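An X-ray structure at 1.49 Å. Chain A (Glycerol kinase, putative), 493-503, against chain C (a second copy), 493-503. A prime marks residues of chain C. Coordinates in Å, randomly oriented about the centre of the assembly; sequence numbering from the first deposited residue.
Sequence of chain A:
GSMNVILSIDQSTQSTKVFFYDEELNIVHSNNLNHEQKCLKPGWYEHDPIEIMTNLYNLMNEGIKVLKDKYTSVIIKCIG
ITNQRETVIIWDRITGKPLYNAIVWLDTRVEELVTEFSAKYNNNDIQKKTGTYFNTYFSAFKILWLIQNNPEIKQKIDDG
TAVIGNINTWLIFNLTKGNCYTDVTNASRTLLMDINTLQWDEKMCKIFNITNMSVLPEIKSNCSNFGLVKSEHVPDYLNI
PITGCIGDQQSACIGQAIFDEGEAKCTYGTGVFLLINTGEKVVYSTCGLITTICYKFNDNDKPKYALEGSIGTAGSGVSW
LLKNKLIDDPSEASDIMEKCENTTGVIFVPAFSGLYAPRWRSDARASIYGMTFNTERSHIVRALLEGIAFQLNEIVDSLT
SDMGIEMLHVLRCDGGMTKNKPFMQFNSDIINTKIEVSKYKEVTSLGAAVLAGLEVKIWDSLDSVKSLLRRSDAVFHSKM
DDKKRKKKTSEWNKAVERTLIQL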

ATOM      1  N   ASN A 493      16.937  -3.460   4.953  1.00 14.23           N
ATOM      2  CA  ASN A 493      17.668  -4.405   4.122  1.00 14.47           C
ATOM      3  C   ASN A 493      16.855  -5.697   3.928  1.00 14.67           C
ATOM      4  O   ASN A 493      16.851  -6.278   2.830  1.00 14.58           O
ATOM      5  CB  ASN A 493      19.037  -4.802   4.773  1.00 15.56           C
ATOM      6  CG  ASN A 493      20.097  -3.782   4.585  1.00 18.14           C
ATOM      7  OD1 ASN A 493      19.989  -2.868   3.773  1.00 21.66           O
ATOM      8  ND2 ASN A 493      21.206  -3.944   5.348  1.00 20.70           N
ATOM      9  N   LYS A 494      16.175  -6.146   4.979  1.00 13.95           N
ATOM     10  CA  LYS A 494      15.307  -7.312   4.870  1.00 16.18           C
ATOM     11  C   LYS A 494      14.115  -7.063   3.984  1.00 14.86           C
ATOM     12  O   LYS A 494      13.760  -7.969   3.202  1.00 15.68           O
ATOM     13  CB  LYS A 494      14.784  -7.744   6.220  1.00 17.82           C
ATOM     14  CG  LYS A 494      15.906  -8.385   7.039  1.00 19.76           C
ATOM     15  CD  LYS A 494      15.296  -8.752   8.432  1.00 22.02           C
ATOM     16  CE  LYS A 494      16.295  -9.440   9.361  1.00 27.97           C
ATOM     17  NZ  LYS A 494      17.528  -8.621   9.569  1.00 35.93           N
ATOM     18  N   ALA A 495      13.492  -5.865   4.097  1.00 13.52           N
ATOM     19  CA  ALA A 495      12.432  -5.501   3.205  1.00 13.25           C
ATOM     20  C   ALA A 495      12.871  -5.502   1.752  1.00 12.18           C
ATOM     21  O   ALA A 495      12.135  -5.977   0.859  1.00 11.01           O
ATOM     22  CB  ALA A 495      11.893  -4.141   3.519  1.00 12.09           C
ATOM     23  N   VAL A 496      14.035  -4.945   1.479  1.00 11.69           N
ATOM     24  CA  VAL A 496      14.535  -4.887   0.109  1.00 11.36           C
ATOM     25  C   VAL A 496      14.790  -6.307  -0.350  1.00 10.06           C
ATOM     26  O   VAL A 496      14.468  -6.681  -1.498  1.00 11.20           O
ATOM     27  CB  VAL A 496      15.802  -4.027  -0.043  1.00 11.75           C
ATOM     28  CG1 VAL A 496      16.379  -4.213  -1.488  1.00 13.05           C
ATOM     29  CG2 VAL A 496      15.482  -2.585   0.341  1.00  9.14           C
ATOM     30  N   GLU A 497      15.380  -7.132   0.493  1.00 12.94           N
ATOM     31  CA  GLU A 497      15.612  -8.532   0.141  1.00 13.09           C
ATOM     32  C   GLU A 497      14.297  -9.260  -0.210  1.00 11.84           C
ATOM     33  O   GLU A 497      14.248 -10.008  -1.228  1.00 13.77           O
ATOM     34  CB  GLU A 497      16.337  -9.266   1.312  1.00 14.10           C
ATOM     35  CG  GLU A 497      16.760 -10.676   0.995  1.00 17.17           C
ATOM     36  CD  GLU A 497      17.709 -11.281   2.046  1.00 21.65           C
ATOM     37  OE1 GLU A 497      18.204 -12.406   1.709  1.00 29.31           O
ATOM     38  OE2 GLU A 497      17.936 -10.657   3.170  1.00 29.19           O
ATOM     39  N   ARG A 498      13.232  -9.076   0.573  1.00 11.77           N
ATOM     40  CA  ARG A 498      11.873  -9.597   0.254  1.00 13.10           C
ATOM     41  C   ARG A 498      11.401  -9.109  -1.112  1.00 13.42           C
ATOM     42  O   ARG A 498      10.766  -9.832  -1.889  1.00 12.33           O
ATOM     43  CB  ARG A 498      10.742  -9.182   1.231  1.00 14.13           C
ATOM     44  CG  ARG A 498      10.744  -9.771   2.574  1.00 14.74           C
ATOM     45  CD  ARG A 498       9.661  -9.218   3.451  1.00 16.49           C
ATOM     46  NE  ARG A 498      10.180  -9.535   4.797  1.00 19.19           N
ATOM     47  CZ  ARG A 498      10.263 -10.777   5.309  1.00 20.50           C
ATOM     48  NH1 ARG A 498       9.795 -11.883   4.689  1.00 20.98           N
ATOM     49  NH2 ARG A 498      10.825 -10.922   6.488  1.00 24.47           N
ATOM     50  N   THR A 499      11.697  -7.856  -1.423  1.00 11.97           N
ATOM     51  CA  THR A 499      11.295  -7.250  -2.691  1.00 11.66           C
ATOM     52  C   THR A 499      12.039  -7.847  -3.893  1.00 11.41           C
ATOM     53  O   THR A 499      11.486  -7.896  -5.045  1.00 12.03           O
ATOM     54  CB  THR A 499      11.496  -5.736  -2.600  1.00 11.89           C
ATOM     55  OG1 THR A 499      10.720  -5.219  -1.511  1.00 12.23           O
ATOM     56  CG2 THR A 499      11.094  -4.940  -3.911  1.00 10.69           C
ATOM     57  N   LEU A 500      13.290  -8.218  -3.692  1.00 10.84           N
ATOM     58  CA  LEU A 500      14.181  -8.662  -4.749  1.00 11.52           C
ATOM     59  C   LEU A 500      14.409 -10.191  -4.913  1.00 11.79           C
ATOM     60  O   LEU A 500      14.941 -10.638  -5.945  1.00 12.64           O
ATOM     61  CB  LEU A 500      15.564  -8.040  -4.570  1.00 12.55           C
ATOM     62  CG  LEU A 500      15.613  -6.538  -4.685  1.00 10.22           C
ATOM     63  CD1 LEU A 500      17.034  -5.962  -4.408  1.00 13.21           C
ATOM     64  CD2 LEU A 500      15.131  -5.978  -6.040  1.00  9.57           C
ATOM     65  N   ILE A 501      14.032 -10.989  -3.921  1.00 12.78           N
ATOM     66  CA  ILE A 501      14.332 -12.419  -3.933  1.00 16.42           C
ATOM     67  C   ILE A 501      13.675 -12.986  -5.210  1.00 17.99           C
ATOM     68  O   ILE A 501      12.498 -12.676  -5.555  1.00 17.44           O
ATOM     69  CB  ILE A 501      13.929 -13.152  -2.578  1.00 16.40           C
ATOM     70  CG1 ILE A 501      14.536 -14.590  -2.508  1.00 18.87           C
ATOM     71  CG2 ILE A 501      12.499 -13.060  -2.370  1.00 17.13           C
ATOM     72  CD1 ILE A 501      14.654 -15.136  -1.087  1.00 18.73           C
ATOM     73  N   GLN A 502      14.458 -13.765  -5.947  1.00 20.28           N
ATOM     74  CA  GLN A 502      13.960 -14.423  -7.143  1.00 23.18           C
ATOM     75  C   GLN A 502      13.307 -15.754  -6.733  1.00 24.89           C
ATOM     76  O   GLN A 502      13.956 -16.672  -6.162  1.00 26.09           O
ATOM     77  CB  GLN A 502      15.119 -14.566  -8.172  1.00 23.83           C
ATOM     78  CG  GLN A 502      15.592 -13.202  -8.649  1.00 27.11           C
ATOM     79  CD  GLN A 502      17.105 -13.091  -8.975  1.00 30.44           C
ATOM     80  OE1 GLN A 502      17.992 -13.398  -8.145  1.00 39.18           O
ATOM     81  NE2 GLN A 502      17.393 -12.573 -10.165  1.00 39.28           N
ATOM     82  N   LEU A 503      11.996 -15.840  -7.008  1.00 24.98           N
ATOM     83  CA  LEU A 503      11.224 -17.037  -6.706  1.00 27.42           C
ATOM     84  C   LEU A 503      10.609 -17.755  -7.998  1.00 30.29           C
ATOM     85  O   LEU A 503      10.247 -17.088  -9.023  1.00 33.54           O
ATOM     86  CB  LEU A 503      10.114 -16.686  -5.697  1.00 28.39           C
ATOM     87  CG  LEU A 503      10.497 -16.024  -4.356  1.00 28.46           C
ATOM     88  CD1 LEU A 503       9.186 -15.456  -3.679  1.00 26.30           C
ATOM     89  CD2 LEU A 503      11.252 -16.900  -3.398  1.00 30.02           C
TER
ATOM     90  N   ASN C 493       1.109 -17.172  -4.599  1.00 11.17           N
ATOM     91  CA  ASN C 493       2.005 -18.028  -3.755  1.00 12.34           C
ATOM     92  C   ASN C 493       3.376 -17.404  -3.554  1.00 13.20           C
ATOM     93  O   ASN C 493       3.910 -17.405  -2.460  1.00 14.56           O
ATOM     94  CB  ASN C 493       2.192 -19.396  -4.378  1.00 13.32           C
ATOM     95  CG  ASN C 493       1.050 -20.328  -4.169  1.00 14.47           C
ATOM     96  OD1 ASN C 493       0.213 -20.126  -3.272  1.00 19.06           O
ATOM     97  ND2 ASN C 493       0.981 -21.395  -5.045  1.00 20.49           N
ATOM     98  N   LYS C 494       3.908 -16.768  -4.573  1.00 13.62           N
ATOM     99  CA  LYS C 494       5.231 -16.130  -4.457  1.00 15.26           C
ATOM    100  C   LYS C 494       5.144 -14.898  -3.574  1.00 13.62           C
ATOM    101  O   LYS C 494       6.020 -14.643  -2.766  1.00 13.66           O
ATOM    102  CB  LYS C 494       5.747 -15.779  -5.817  1.00 17.77           C
ATOM    103  CG  LYS C 494       6.096 -16.999  -6.597  1.00 19.46           C
ATOM    104  CD  LYS C 494       6.908 -16.738  -7.792  1.00 23.42           C
ATOM    105  CE  LYS C 494       6.902 -15.278  -8.305  1.00 30.92           C
ATOM    106  NZ  LYS C 494       5.725 -14.917  -9.225  1.00 35.95           N
ATOM    107  N   ALA C 495       4.060 -14.110  -3.680  1.00 12.12           N
ATOM    108  CA  ALA C 495       3.819 -12.946  -2.790  1.00 11.49           C
ATOM    109  C   ALA C 495       3.625 -13.407  -1.357  1.00 10.04           C
ATOM    110  O   ALA C 495       4.231 -12.867  -0.457  1.00 12.06           O
ATOM    111  CB  ALA C 495       2.553 -12.257  -3.263  1.00 10.96           C
ATOM    112  N   VAL C 496       2.911 -14.495  -1.106  1.00 11.22           N
ATOM    113  CA  VAL C 496       2.829 -15.068   0.299  1.00 11.26           C
ATOM    114  C   VAL C 496       4.203 -15.535   0.819  1.00 11.89           C
ATOM    115  O   VAL C 496       4.675 -15.208   1.954  1.00 12.09           O
ATOM    116  CB  VAL C 496       1.778 -16.154   0.406  1.00 13.12           C
ATOM    117  CG1 VAL C 496       1.743 -16.711   1.822  1.00 11.45           C
ATOM    118  CG2 VAL C 496       0.409 -15.577   0.036  1.00 11.51           C
ATOM    119  N   GLU C 497       4.958 -16.136  -0.059  1.00 11.44           N
ATOM    120  CA  GLU C 497       6.342 -16.572   0.340  1.00 13.55           C
ATOM    121  C   GLU C 497       7.160 -15.363   0.722  1.00 10.77           C
ATOM    122  O   GLU C 497       7.947 -15.411   1.707  1.00 13.65           O
ATOM    123  CB  GLU C 497       6.983 -17.373  -0.796  1.00 14.15           C
ATOM    124  CG  GLU C 497       8.246 -18.015  -0.409  1.00 17.76           C
ATOM    125  CD  GLU C 497       8.761 -18.981  -1.490  1.00 22.69           C
ATOM    126  OE1 GLU C 497       8.079 -19.114  -2.568  1.00 31.16           O
ATOM    127  OE2 GLU C 497       9.864 -19.560  -1.224  1.00 33.73           O
ATOM    128  N   ARG C 498       7.136 -14.295  -0.095  1.00 12.32           N
ATOM    129  CA  ARG C 498       7.869 -13.025   0.185  1.00 12.80           C
ATOM    130  C   ARG C 498       7.441 -12.513   1.552  1.00 11.77           C
ATOM    131  O   ARG C 498       8.268 -11.992   2.332  1.00 13.34           O
ATOM    132  CB  ARG C 498       7.643 -11.887  -0.839  1.00 13.37           C
ATOM    133  CG  ARG C 498       8.181 -12.103  -2.153  1.00 14.69           C
ATOM    134  CD  ARG C 498       7.959 -10.901  -3.003  1.00 12.93           C
ATOM    135  NE  ARG C 498       8.096 -11.371  -4.365  1.00 17.87           N
ATOM    136  CZ  ARG C 498       9.277 -11.755  -4.884  1.00 18.09           C
ATOM    137  NH1 ARG C 498      10.432 -11.451  -4.298  1.00 18.64           N
ATOM    138  NH2 ARG C 498       9.313 -12.275  -6.109  1.00 22.24           N
ATOM    139  N   THR C 499       6.163 -12.593   1.844  1.00 12.47           N
ATOM    140  CA  THR C 499       5.604 -12.046   3.088  1.00 11.87           C
ATOM    141  C   THR C 499       6.047 -12.861   4.359  1.00 12.81           C
ATOM    142  O   THR C 499       6.138 -12.357   5.473  1.00 12.71           O
ATOM    143  CB  THR C 499       4.065 -12.061   2.971  1.00 10.71           C
ATOM    144  OG1 THR C 499       3.715 -11.301   1.811  1.00 12.49           O
ATOM    145  CG2 THR C 499       3.380 -11.495   4.275  1.00 12.51           C
ATOM    146  N   LEU C 500       6.270 -14.143   4.167  1.00 11.58           N
ATOM    147  CA  LEU C 500       6.500 -15.137   5.270  1.00 12.57           C
ATOM    148  C   LEU C 500       7.971 -15.513   5.445  1.00 12.37           C
ATOM    149  O   LEU C 500       8.318 -16.082   6.488  1.00 13.27           O
ATOM    150  CB  LEU C 500       5.652 -16.389   5.009  1.00 13.16           C
ATOM    151  CG  LEU C 500       4.114 -16.260   5.070  1.00 13.40           C
ATOM    152  CD1 LEU C 500       3.478 -17.616   4.855  1.00 13.93           C
ATOM    153  CD2 LEU C 500       3.627 -15.675   6.389  1.00 11.25           C
ATOM    154  N   ILE C 501       8.798 -15.337   4.433  1.00 12.09           N
ATOM    155  CA  ILE C 501      10.189 -15.811   4.498  1.00 16.12           C
ATOM    156  C   ILE C 501      10.915 -15.201   5.713  1.00 17.20           C
ATOM    157  O   ILE C 501      10.738 -14.035   6.082  1.00 16.26           O
ATOM    158  CB  ILE C 501      10.948 -15.633   3.122  1.00 17.21           C
ATOM    159  CG1 ILE C 501      12.266 -16.415   3.100  1.00 18.90           C
ATOM    160  CG2 ILE C 501      11.132 -14.207   2.867  1.00 14.70           C
ATOM    161  CD1 ILE C 501      12.829 -16.592   1.727  1.00 20.23           C
ATOM    162  N   GLN C 502      11.662 -16.059   6.393  1.00 20.54           N
ATOM    163  CA  GLN C 502      12.415 -15.689   7.572  1.00 23.25           C
ATOM    164  C   GLN C 502      13.807 -15.255   7.141  1.00 23.93           C
ATOM    165  O   GLN C 502      14.515 -15.995   6.439  1.00 24.81           O
ATOM    166  CB  GLN C 502      12.462 -16.888   8.563  1.00 24.51           C
ATOM    167  CG  GLN C 502      11.146 -17.202   9.241  1.00 28.21           C
ATOM    168  CD  GLN C 502      10.540 -15.978   9.833  1.00 36.99           C
ATOM    169  OE1 GLN C 502       9.741 -15.258   9.169  1.00 43.12           O
ATOM    170  NE2 GLN C 502      10.955 -15.657  11.063  1.00 36.97           N
ATOM    171  N   LEU C 503      14.137 -13.995   7.477  1.00 25.25           N
ATOM    172  CA  LEU C 503      15.403 -13.325   7.065  1.00 26.72           C
ATOM    173  C   LEU C 503      16.159 -12.818   8.324  1.00 29.02           C
ATOM    174  O   LEU C 503      15.513 -12.346   9.310  1.00 33.04           O
ATOM    175  CB  LEU C 503      15.051 -12.105   6.167  1.00 27.47           C
ATOM    176  CG  LEU C 503      14.317 -12.459   4.891  1.00 25.49           C
ATOM    177  CD1 LEU C 503      13.898 -11.152   4.276  1.00 23.83           C
ATOM    178  CD2 LEU C 503      15.154 -13.330   3.976  1.00 27.98           C
TER
HETATM  179  O   HOH W   1      12.228 -12.319   8.850  1.00 34.25           O
HETATM  180  O   HOH W   2      10.778 -13.903  -8.328  1.00 32.72           O

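The most unusual feature of this contact is a reciprocal arginine exchange at the C-terminal ends of two helices: each Arg498 side chain donates to backbone carbonyls of the other copy, including that of its own counterpart. Arg498 NH1 lies 2.8 Å from Arg498′ O (N-H...O angle 165°) and 2.7 Å from Ile501′ O (155°). In return, Arg498′ NH1 lies 2.9 Å from Arg498 O (170°) and 2.7 Å from Ile501 O (163°). All four acceptors sit at a guanidinium edge, near its plane, where the N-H bonds point. The second nitrogen adds weak bonds, Arg498 NH2 to Ile501′ O at 3.1 Å and Arg498′ NH2 to Ile501 O at 3.3 Å.

The backbone makes this possible. The helices run nearly antiparallel (163°), and the Arg498 and Arg498′ CA atoms are 5.3 Å apart, the centre of the register. CA-to-CB points sideways in both arginines, but the long side chains (chi1 m, chi2 and chi3 t) bring their ends across. Helical phi/psi ends before Ile501 in each copy.

Water extends the polar network: water 1 accepts from Leu503′ N (2.9 Å) and weakly from Arg498 NH2 (3.1 Å), and water 2 likewise from Leu503 N (2.6 Å) and Arg498′ NH2 (3.1 Å).

Apolar groups lie beside these bonds; the two stretches together bury 725 Å², both sides summed. Both isoleucines point toward the partner, and Ile501 CD1 meets Ile501′ CD1 at 3.7 Å. Leu503′ CD1 covers one face of the Arg498 guanidinium, 3.8 Å from NH2, a face that offers no N-H to a polar partner; Leu503 CD1 likewise lies over one face of the Arg498′ guanidinium, 4.0 Å from Arg498′ NH2. The leucines also pack on lysine methylenes, with Lys494 CG 3.9 Å from Leu503′ CB and Lys494′ CD 3.8 Å from Leu503 CB, so aliphatic carbon serves where the lysines remain partly exposed.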